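Periplasmic beta-glucosidase (Pseudomonas aeruginosa, PDB 6R5T) probably hydrolyses terminal, non-reducing beta-D-glucosyl residues of beta-glucosides in the periplasm, releasing beta-D-glucose, as a glycoside hydrolase of family 3. Local coordinates at residues 495-498 / 499-502. The protein carries 1 engineered substitution. Sequence-based numbering, arbitrary orientation.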
loop_
_atom_site.group_PDB
_atom_site.type_symbol
_atom_site.label_atom_id
_atom_site.label_comp_id
_atom_site.label_asym_id
_atom_site.label_seq_id
_atom_site.Cartn_x
_atom_site.Cartn_y
_atom_site.Cartn_z
ATOM N N ILE A 495 19.962 5.093 3.230
ATOM C CA ILE A 495 20.943 5.144 4.329
ATOM C C ILE A 495 20.622 6.397 5.122
ATOM O O ILE A 495 20.286 7.446 4.585
ATOM C CB ILE A 495 22.351 5.142 3.716
ATOM C CG1 ILE A 495 22.692 3.823 3.031
ATOM C CG2 ILE A 495 23.400 5.530 4.726
ATOM C CD1 ILE A 495 24.001 3.800 2.255
ATOM N N PRO A 496 20.763 6.364 6.463
ATOM C CA PRO A 496 20.523 7.575 7.242
ATOM C C PRO A 496 21.322 8.791 6.743
ATOM O O PRO A 496 22.469 8.655 6.330
ATOM C CB PRO A 496 20.940 7.191 8.657
ATOM C CG PRO A 496 20.678 5.678 8.677
ATOM C CD PRO A 496 21.059 5.191 7.299
ATOM N N ALA A 497 20.713 9.968 6.856
ATOM C CA ALA A 497 21.260 11.216 6.298
ATOM C C ALA A 497 22.660 11.512 6.844
ATOM O O ALA A 497 23.505 11.992 6.071
ATOM C CB ALA A 497 20.332 12.368 6.578
ATOM N N SER A 498 22.910 11.266 8.122
ATOM C CA SER A 498 24.243 11.595 8.708
ATOM C C SER A 498 25.302 10.798 7.949
ATOM O O SER A 498 26.442 11.299 7.702
ATOM C CB SER A 498 24.334 11.327 10.167
ATOM O OG SER A 498 23.984 9.959 10.427
ATOM N N GLN A 499 24.980 9.547 7.622
ATOM C CA GLN A 499 25.914 8.668 6.907
ATOM C C GLN A 499 25.997 9.034 5.412
ATOM O O GLN A 499 27.052 8.814 4.813
ATOM C CB GLN A 499 25.516 7.230 7.157
ATOM C CG GLN A 499 25.647 6.804 8.613
ATOM C CD GLN A 499 25.144 5.390 8.757
ATOM O OE1 GLN A 499 25.748 4.510 8.140
ATOM N NE2 GLN A 499 24.057 5.173 9.504
ATOM N N ARG A 500 24.897 9.462 4.786
ATOM C CA ARG A 500 24.971 9.859 3.347
ATOM C C ARG A 500 25.819 11.124 3.224
ATOM O O ARG A 500 26.567 11.233 2.243
ATOM C CB ARG A 500 23.585 10.102 2.749
ATOM C CG ARG A 500 22.795 8.818 2.643
ATOM C CD ARG A 500 21.498 8.895 1.841
ATOM N NE ARG A 500 20.520 9.540 2.651
ATOM C CZ ARG A 500 20.161 10.806 2.537
ATOM N NH1 ARG A 500 20.644 11.527 1.542
ATOM N NH2 ARG A 500 19.273 11.311 3.371
ATOM N N ARG A 501 25.761 12.007 4.215
ATOM C CA ARG A 501 26.636 13.213 4.210
ATOM C C ARG A 501 28.094 12.747 4.242
ATOM O O ARG A 501 28.949 13.306 3.490
ATOM C CB ARG A 501 26.289 14.062 5.428
ATOM C CG ARG A 501 27.034 15.384 5.453
ATOM C CD ARG A 501 26.528 16.172 6.649
ATOM N NE ARG A 501 27.259 17.431 6.726
ATOM C CZ ARG A 501 27.303 18.214 7.805
ATOM N NH1 ARG A 501 26.717 17.845 8.929
ATOM N NH2 ARG A 501 28.008 19.330 7.763
ATOM N N LEU A 502 28.405 11.791 5.098
ATOM C CA LEU A 502 29.751 11.156 5.198
ATOM C C LEU A 502 30.171 10.597 3.836
ATOM O O LEU A 502 31.301 10.836 3.346
ATOM C CB LEU A 502 29.735 10.085 6.305
ATOM C CG LEU A 502 30.950 9.184 6.407
ATOM C CD1 LEU A 502 32.168 10.011 6.797
ATOM C CD2 LEU A 502 30.682 8.077 7.407
HETATM O O HOH W 1 17.966 9.333 5.041
#
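R500 reaches back from the first turn of helix 497-508 to the carbonyl of I495, just ahead of the N-cap residue P496. The helix belongs to the beta-alpha-beta unit between strands 472-478 and 513-518 in the family 3 C-terminal domain. NE of R500 donates to I495 O over 2.9 Å, somewhat bent at 144°, with the oxygen close to the guanidinium plane. A water accepts from R500 NH2 and donates to the same I495 O, so that oxygen takes two bonds, and the direct bond and the water together hold the NE/NH2 edge of the guanidinium. The bend in the arginine chain at chi3 (-76°) turns NE back onto the carbonyl, while NH2 passes 3.5 Å from A497 CB. Within the same turn, I495 CG2 packs 3.6 Å from Q499 CB, the two side chains crossing at about a right angle. The ring of P496 lies alongside Q499, its CG 3.5 Å from Q499 NE2.

The helix starts in the backbone: P496 O takes R500 N at 3.0 Å and, weakly, Q499 N, and A497 O takes R501 N. Farther out, Q499 OE1 accepts from G478 N, at the end of strand 472-478, and NE2 donates to V432 O; R501 makes a salt bridge to E457 on helix 456-468. With chi1 at 55°, S498 OG sits close to both arms of its own backbone and hydrogen-bonds to N431 O.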